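Local atomic coordinates of transcriptional regulator nlh2 (Aquifex aeolicus, PDB entry 4G3V), a protein that probably activates sigma-54-dependent transcription under the control of its regulatory GAF domain, the part captured here in an inactive state. Residues L6-V11 against S38-E43; G76-V81 against L115-I120. One frame throughout, in Å; residues are numbered along the deposited sequence.

Contact 1 comes first along the chain and closes before contact 2 opens. It joins helices 4-19 and 25-40, whereas contact 2 sets helix 76-84 on strand 113-122 of the antiparallel sheet. Their centres lie about 20 Å apart, on opposite sides of the chain's centre, and their nearest atoms stay about 8 Å apart, so neither touches the other. Helix 139-162 relates them: side chains of both segment pairs reach it, contact 1 from its helical surroundings and contact 2 through the sheet face turned from helix 76-84. Together they sample the two sides of a GAF domain: the helical side, where the second subunit approaches, and the buried core beneath the short helix.

Contact 1. Residues L6-V11 against S38-E43; sequences LKEINV and SYLGVE
Lys-7 O is gripped by one hydrogen bond, from Val-11 N at 2.9 Å, one turn on. No hydrogen bond crosses between 6-11 and 38-43, so the join rests on van der Waals contact, largely between carbons, burying 291 Å². Tyr-39 contributes the largest single share. With CG anti to its carbonyl carbon (chi1 -77°), the ring lies against helix 4-19, with Val-11 CA over one face and Asn-10 CB at its edge, 4.0 Å from Tyr-39 CE2. Val-11 and Tyr-39 run alongside each other in opposed senses, CG2 of the valine 3.7 Å from CB of the tyrosine. Val-11 CG1 sits between the backbone N and the carbonyl carbon (chi1 82°) and meets Leu-40 CD1 at 4.0 Å. The other leucine methyl, CD2, is 4.0 Å from Lys-7 CB and also reaches Glu-8 CG, while the extended lysine chain brings its CD to 3.3 Å from Tyr-39 O. An alanine at Tyr-39 would remove the ring beside Asn-10 and Val-11 and would probably loosen the helix pair. Gly-41, with phi 76°, is the first residue past helix 25-40 to leave helical geometry. Around this meeting of early helix 4-19 with the last turn of helix 25-40, Leu-40 packs on Phe-145 of helix 139-162 and its O accepts from Lys-134 of strand 125-135, while Glu-8 OE1 makes a weak hydrogen bond to Gln-147 of the second subunit.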
ATOM      1  N   LEU A   6     -12.397   5.870   3.879  1.00 35.61           N
ATOM      2  CA  LEU A   6     -11.769   6.159   5.160  1.00 37.36           C
ATOM      3  C   LEU A   6     -11.392   4.884   5.895  1.00 34.26           C
ATOM      4  O   LEU A   6     -10.309   4.809   6.456  1.00 33.72           O
ATOM      5  CB  LEU A   6     -12.683   7.008   6.037  1.00 44.67           C
ATOM      6  CG  LEU A   6     -12.146   8.410   6.319  1.00 54.75           C
ATOM      7  CD1 LEU A   6     -10.839   8.339   7.116  1.00 55.93           C
ATOM      8  CD2 LEU A   6     -11.964   9.184   5.017  1.00 57.69           C
ATOM      9  N   LYS A   7     -12.277   3.889   5.897  1.00 33.86           N
ATOM     10  CA  LYS A   7     -11.960   2.600   6.515  1.00 35.53           C
ATOM     11  C   LYS A   7     -10.808   1.898   5.803  1.00 32.15           C
ATOM     12  O   LYS A   7     -10.003   1.220   6.439  1.00 32.89           O
ATOM     13  CB  LYS A   7     -13.172   1.670   6.532  1.00 39.78           C
ATOM     14  CG  LYS A   7     -14.251   2.055   7.523  1.00 43.57           C
ATOM     15  CD  LYS A   7     -15.387   1.050   7.464  1.00 50.18           C
ATOM     16  CE  LYS A   7     -16.578   1.473   8.305  1.00 57.39           C
ATOM     17  NZ  LYS A   7     -17.737   0.547   8.118  1.00 62.78           N
ATOM     18  N   GLU A   8     -10.725   2.056   4.488  1.00 29.39           N
ATOM     19  CA  GLU A   8      -9.628   1.467   3.720  1.00 29.08           C
ATOM     20  C   GLU A   8      -8.295   2.106   4.070  1.00 28.40           C
ATOM     21  O   GLU A   8      -7.270   1.424   4.215  1.00 29.02           O
ATOM     22  CB  GLU A   8      -9.907   1.604   2.221  1.00 31.64           C
ATOM     23  CG  GLU A   8     -11.030   0.698   1.755  1.00 32.57           C
ATOM     24  CD  GLU A   8     -11.483   0.965   0.327  1.00 37.03           C
ATOM     25  OE1 GLU A   8     -11.066   1.984  -0.278  1.00 35.77           O
ATOM     26  OE2 GLU A   8     -12.273   0.144  -0.185  1.00 41.12           O
ATOM     27  N   ILE A   9      -8.307   3.422   4.222  1.00 28.60           N
ATOM     28  CA  ILE A   9      -7.099   4.135   4.612  1.00 28.84           C
ATOM     29  C   ILE A   9      -6.665   3.678   5.999  1.00 26.90           C
ATOM     30  O   ILE A   9      -5.484   3.343   6.237  1.00 27.34           O
ATOM     31  CB  ILE A   9      -7.344   5.652   4.588  1.00 29.21           C
ATOM     32  CG1 ILE A   9      -7.435   6.127   3.127  1.00 34.38           C
ATOM     33  CG2 ILE A   9      -6.238   6.387   5.323  1.00 30.56           C
ATOM     34  CD1 ILE A   9      -8.056   7.509   2.949  1.00 37.29           C
ATOM     35  N   ASN A  10      -7.629   3.633   6.916  1.00 26.78           N
ATOM     36  CA  ASN A  10      -7.332   3.223   8.284  1.00 27.37           C
ATOM     37  C   ASN A  10      -6.853   1.772   8.394  1.00 24.20           C
ATOM     38  O   ASN A  10      -5.959   1.466   9.198  1.00 26.19           O
ATOM     39  CB  ASN A  10      -8.538   3.494   9.199  1.00 30.54           C
ATOM     40  CG  ASN A  10      -8.762   4.990   9.427  1.00 35.34           C
ATOM     41  OD1 ASN A  10      -7.819   5.782   9.353  1.00 39.62           O
ATOM     42  ND2 ASN A  10     -10.010   5.382   9.704  1.00 36.05           N
ATOM     43  N   VAL A  11      -7.426   0.869   7.615  1.00 25.17           N
ATOM     44  CA  VAL A  11      -6.988  -0.530   7.703  1.00 24.35           C
ATOM     45  C   VAL A  11      -5.575  -0.704   7.149  1.00 23.38           C
ATOM     46  O   VAL A  11      -4.796  -1.514   7.655  1.00 25.15           O
ATOM     47  CB  VAL A  11      -7.984  -1.536   7.055  1.00 31.23           C
ATOM     48  CG1 VAL A  11      -7.802  -1.621   5.573  1.00 32.40           C
ATOM     49  CG2 VAL A  11      -7.799  -2.928   7.676  1.00 33.16           C
ATOM     50  N   SER A  38     -12.740  -6.947  10.716  1.00 37.12           N
ATOM     51  CA  SER A  38     -13.267  -5.917  11.605  1.00 39.95           C
ATOM     52  C   SER A  38     -13.429  -4.551  10.912  1.00 40.70           C
ATOM     53  O   SER A  38     -14.392  -3.836  11.175  1.00 43.79           O
ATOM     54  CB  SER A  38     -12.389  -5.801  12.855  1.00 39.38           C
ATOM     55  OG  SER A  38     -11.136  -5.221  12.541  1.00 41.51           O
ATOM     56  N   TYR A  39     -12.500  -4.191  10.028  1.00 36.02           N
ATOM     57  CA  TYR A  39     -12.584  -2.918   9.318  1.00 35.00           C
ATOM     58  C   TYR A  39     -13.442  -2.993   8.048  1.00 34.62           C
ATOM     59  O   TYR A  39     -14.234  -2.077   7.778  1.00 36.68           O
ATOM     60  CB  TYR A  39     -11.192  -2.404   8.935  1.00 36.14           C
ATOM     61  CG  TYR A  39     -10.394  -1.789  10.072  1.00 35.84           C
ATOM     62  CD1 TYR A  39      -9.867  -2.579  11.090  1.00 36.44           C
ATOM     63  CD2 TYR A  39     -10.139  -0.418  10.109  1.00 35.76           C
ATOM     64  CE1 TYR A  39      -9.123  -2.022  12.116  1.00 37.34           C
ATOM     65  CE2 TYR A  39      -9.391   0.146  11.132  1.00 37.85           C
ATOM     66  CZ  TYR A  39      -8.889  -0.661  12.133  1.00 39.34           C
ATOM     67  OH  TYR A  39      -8.150  -0.106  13.171  1.00 39.63           O
ATOM     68  N   LEU A  40     -13.293  -4.066   7.267  1.00 34.06           N
ATOM     69  CA  LEU A  40     -13.890  -4.108   5.924  1.00 34.00           C
ATOM     70  C   LEU A  40     -14.938  -5.194   5.691  1.00 36.49           C
ATOM     71  O   LEU A  40     -15.447  -5.317   4.572  1.00 38.58           O
ATOM     72  CB  LEU A  40     -12.794  -4.266   4.863  1.00 34.73           C
ATOM     73  CG  LEU A  40     -11.782  -3.127   4.786  1.00 37.87           C
ATOM     74  CD1 LEU A  40     -10.848  -3.346   3.618  1.00 36.96           C
ATOM     75  CD2 LEU A  40     -12.491  -1.779   4.664  1.00 40.25           C
ATOM     76  N   GLY A  41     -15.242  -5.989   6.714  1.00 36.81           N
ATOM     77  CA  GLY A  41     -16.319  -6.963   6.639  1.00 41.37           C
ATOM     78  C   GLY A  41     -15.991  -8.204   5.827  1.00 41.99           C
ATOM     79  O   GLY A  41     -16.887  -8.876   5.298  1.00 46.21           O
ATOM     80  N   VAL A  42     -14.711  -8.517   5.718  1.00 36.89           N
ATOM     81  CA  VAL A  42     -14.286  -9.688   4.960  1.00 37.61           C
ATOM     82  C   VAL A  42     -14.373 -10.912   5.850  1.00 38.64           C
ATOM     83  O   VAL A  42     -13.523 -11.117   6.712  1.00 38.13           O
ATOM     84  CB  VAL A  42     -12.849  -9.530   4.449  1.00 34.57           C
ATOM     85  CG1 VAL A  42     -12.368 -10.816   3.798  1.00 33.71           C
ATOM     86  CG2 VAL A  42     -12.769  -8.364   3.485  1.00 33.80           C
ATOM     87  N   GLU A  43     -15.398 -11.730   5.631  1.00 39.70           N
ATOM     88  CA  GLU A  43     -15.711 -12.813   6.557  1.00 43.34           C
ATOM     89  C   GLU A  43     -14.933 -14.106   6.297  1.00 40.60           C
ATOM     90  O   GLU A  43     -14.770 -14.914   7.200  1.00 39.69           O
ATOM     91  CB  GLU A  43     -17.228 -13.069   6.557  1.00 50.65           C
ATOM     92  CG  GLU A  43     -18.031 -11.940   7.233  1.00 56.87           C
ATOM     93  CD  GLU A  43     -19.430 -11.751   6.650  1.00 65.59           C
ATOM     94  OE1 GLU A  43     -19.544 -11.133   5.570  1.00 71.82           O
ATOM     95  OE2 GLU A  43     -20.417 -12.207   7.266  1.00 66.37           O
TER

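Contact 2. Residues G76-V81 against L115-I120; sequences GITGKV and LIAAPI
Val-81 has its two methyls split over the strand: CG1 faces Pro-119 and the carbonyl carbon of Ala-118, CG2 faces Ala-117. CG1, anti to the backbone N (chi1 175°), lies 3.6 Å from Pro-119 N and 3.8 Å from Pro-119 CD, so it rests against the start of the proline ring, the two side chains crossing at about a right angle. CG2, beside the backbone N, is 3.8 Å from Ala-117 CB and 3.7 Å from Ala-117 O. One turn earlier, Ile-77 meets Leu-115 tip to tip: Ile-77 CG2 is 3.7 Å from Leu-115 CD2, and the two CD1 methyls are 3.9 Å apart. With CG anti to the backbone N (chi1 -174°), Leu-115, whose CB points toward the helix, puts its CD1 and CD2 against Ile-77. Ala-117 CB points toward the helix, and the CA atoms of Thr-78 and Ala-117 are 6.2 Å apart. No hydrogen bond crosses, and all seven touching residues are buried. The segment axes run in the same general direction, inclined at 28°, with a closest approach of 8.1 Å: a short helix laid along a strand of the antiparallel GAF sheet, on the face where relatives of this family commonly form their ligand pocket. Thr-78 OG1 hydrogen-bonds to Thr-131 OG1 on the adjoining strand 125-135, tying the helix to a second strand. Leu-88 of strand 88-90 touches both Ile-77 and Val-81, while Val-93 and Phe-99, from loops, touch both Ile-77 and Leu-115. Ile-116 points from the strand's other face to Leu-142, Phe-145 and Ile-149 of helix 139-162.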
ATOM      1  N   GLY A  76      -7.041 -23.461 -10.516  1.00 42.14           N
ATOM      2  CA  GLY A  76      -8.086 -22.616  -9.966  1.00 39.70           C
ATOM      3  C   GLY A  76      -7.712 -21.138 -10.004  1.00 37.00           C
ATOM      4  O   GLY A  76      -6.690 -20.753 -10.568  1.00 37.77           O
ATOM      5  N   ILE A  77      -8.549 -20.305  -9.403  1.00 33.46           N
ATOM      6  CA  ILE A  77      -8.354 -18.856  -9.432  1.00 34.20           C
ATOM      7  C   ILE A  77      -7.110 -18.444  -8.657  1.00 30.46           C
ATOM      8  O   ILE A  77      -6.273 -17.686  -9.159  1.00 29.54           O
ATOM      9  CB  ILE A  77      -9.598 -18.132  -8.878  1.00 34.08           C
ATOM     10  CG1 ILE A  77     -10.798 -18.409  -9.796  1.00 37.53           C
ATOM     11  CG2 ILE A  77      -9.355 -16.636  -8.763  1.00 31.44           C
ATOM     12  CD1 ILE A  77     -12.144 -18.202  -9.135  1.00 39.83           C
ATOM     13  N   THR A  78      -6.965 -18.971  -7.445  1.00 29.91           N
ATOM     14  CA  THR A  78      -5.797 -18.664  -6.642  1.00 28.96           C
ATOM     15  C   THR A  78      -4.520 -19.168  -7.328  1.00 29.55           C
ATOM     16  O   THR A  78      -3.502 -18.483  -7.329  1.00 26.55           O
ATOM     17  CB  THR A  78      -5.952 -19.226  -5.211  1.00 31.11           C
ATOM     18  OG1 THR A  78      -7.036 -18.544  -4.552  1.00 31.87           O
ATOM     19  CG2 THR A  78      -4.690 -19.014  -4.417  1.00 32.45           C
ATOM     20  N   GLY A  79      -4.587 -20.342  -7.954  1.00 29.18           N
ATOM     21  CA  GLY A  79      -3.443 -20.893  -8.664  1.00 30.56           C
ATOM     22  C   GLY A  79      -3.047 -20.072  -9.885  1.00 29.30           C
ATOM     23  O   GLY A  79      -1.875 -20.015 -10.255  1.00 27.56           O
ATOM     24  N   LYS A  80      -4.018 -19.432 -10.523  1.00 29.54           N
ATOM     25  CA  LYS A  80      -3.708 -18.588 -11.673  1.00 29.57           C
ATOM     26  C   LYS A  80      -2.999 -17.306 -11.242  1.00 28.17           C
ATOM     27  O   LYS A  80      -2.075 -16.848 -11.909  1.00 29.12           O
ATOM     28  CB  LYS A  80      -4.970 -18.274 -12.474  1.00 32.09           C
ATOM     29  CG  LYS A  80      -5.438 -19.437 -13.337  1.00 35.59           C
ATOM     30  CD  LYS A  80      -6.820 -19.173 -13.915  1.00 40.26           C
ATOM     31  CE  LYS A  80      -7.175 -20.189 -14.974  1.00 44.48           C
ATOM     32  NZ  LYS A  80      -7.133 -21.579 -14.447  1.00 48.75           N
ATOM     33  N   VAL A  81      -3.413 -16.739 -10.115  1.00 25.19           N
ATOM     34  CA  VAL A  81      -2.743 -15.549  -9.597  1.00 24.43           C
ATOM     35  C   VAL A  81      -1.310 -15.913  -9.241  1.00 27.19           C
ATOM     36  O   VAL A  81      -0.385 -15.146  -9.491  1.00 27.59           O
ATOM     37  CB  VAL A  81      -3.482 -14.971  -8.372  1.00 24.85           C
ATOM     38  CG1 VAL A  81      -2.694 -13.806  -7.777  1.00 26.37           C
ATOM     39  CG2 VAL A  81      -4.896 -14.505  -8.784  1.00 26.27           C
ATOM     40  N   LEU A 115     -14.812 -13.213  -5.342  1.00 30.36           N
ATOM     41  CA  LEU A 115     -13.501 -13.658  -4.914  1.00 28.45           C
ATOM     42  C   LEU A 115     -12.484 -12.647  -5.433  1.00 28.20           C
ATOM     43  O   LEU A 115     -12.485 -12.319  -6.619  1.00 29.52           O
ATOM     44  CB  LEU A 115     -13.215 -15.055  -5.474  1.00 32.43           C
ATOM     45  CG  LEU A 115     -11.935 -15.767  -5.034  1.00 35.05           C
ATOM     46  CD1 LEU A 115     -11.964 -17.241  -5.410  1.00 38.82           C
ATOM     47  CD2 LEU A 115     -10.718 -15.118  -5.628  1.00 33.19           C
ATOM     48  N   ILE A 116     -11.641 -12.128  -4.552  1.00 25.07           N
ATOM     49  CA  ILE A 116     -10.521 -11.297  -4.998  1.00 27.41           C
ATOM     50  C   ILE A 116      -9.233 -11.939  -4.510  1.00 26.30           C
ATOM     51  O   ILE A 116      -9.080 -12.202  -3.322  1.00 26.05           O
ATOM     52  CB  ILE A 116     -10.596  -9.867  -4.451  1.00 29.96           C
ATOM     53  CG1 ILE A 116     -11.867  -9.178  -4.938  1.00 29.39           C
ATOM     54  CG2 ILE A 116      -9.349  -9.063  -4.865  1.00 28.93           C
ATOM     55  CD1 ILE A 116     -12.093  -7.820  -4.320  1.00 33.26           C
ATOM     56  N   ALA A 117      -8.318 -12.189  -5.434  1.00 24.95           N
ATOM     57  CA  ALA A 117      -7.055 -12.816  -5.107  1.00 26.37           C
ATOM     58  C   ALA A 117      -5.936 -11.948  -5.662  1.00 25.81           C
ATOM     59  O   ALA A 117      -5.951 -11.580  -6.849  1.00 24.82           O
ATOM     60  CB  ALA A 117      -6.996 -14.227  -5.675  1.00 27.13           C
ATOM     61  N   ALA A 118      -4.983 -11.603  -4.802  1.00 23.81           N
ATOM     62  CA  ALA A 118      -3.888 -10.723  -5.188  1.00 22.75           C
ATOM     63  C   ALA A 118      -2.557 -11.355  -4.820  1.00 21.93           C
ATOM     64  O   ALA A 118      -2.417 -11.993  -3.756  1.00 22.14           O
ATOM     65  CB  ALA A 118      -4.018  -9.373  -4.515  1.00 25.26           C
ATOM     66  N   PRO A 119      -1.559 -11.153  -5.678  1.00 22.87           N
ATOM     67  CA  PRO A 119      -0.247 -11.753  -5.438  1.00 23.61           C
ATOM     68  C   PRO A 119       0.507 -11.019  -4.330  1.00 24.14           C
ATOM     69  O   PRO A 119       0.310  -9.815  -4.092  1.00 24.86           O
ATOM     70  CB  PRO A 119       0.471 -11.586  -6.777  1.00 25.57           C
ATOM     71  CG  PRO A 119      -0.141 -10.385  -7.378  1.00 27.95           C
ATOM     72  CD  PRO A 119      -1.576 -10.327  -6.897  1.00 23.08           C
ATOM     73  N   ILE A 120       1.347 -11.783  -3.648  1.00 23.55           N
ATOM     74  CA  ILE A 120       2.266 -11.279  -2.648  1.00 23.59           C
ATOM     75  C   ILE A 120       3.655 -11.486  -3.233  1.00 25.48           C
ATOM     76  O   ILE A 120       4.102 -12.628  -3.381  1.00 25.70           O
ATOM     77  CB  ILE A 120       2.127 -12.075  -1.331  1.00 23.87           C
ATOM     78  CG1 ILE A 120       0.737 -11.872  -0.740  1.00 24.45           C
ATOM     79  CG2 ILE A 120       3.181 -11.645  -0.320  1.00 27.34           C
ATOM     80  CD1 ILE A 120       0.396 -12.847   0.390  1.00 24.85           C
TER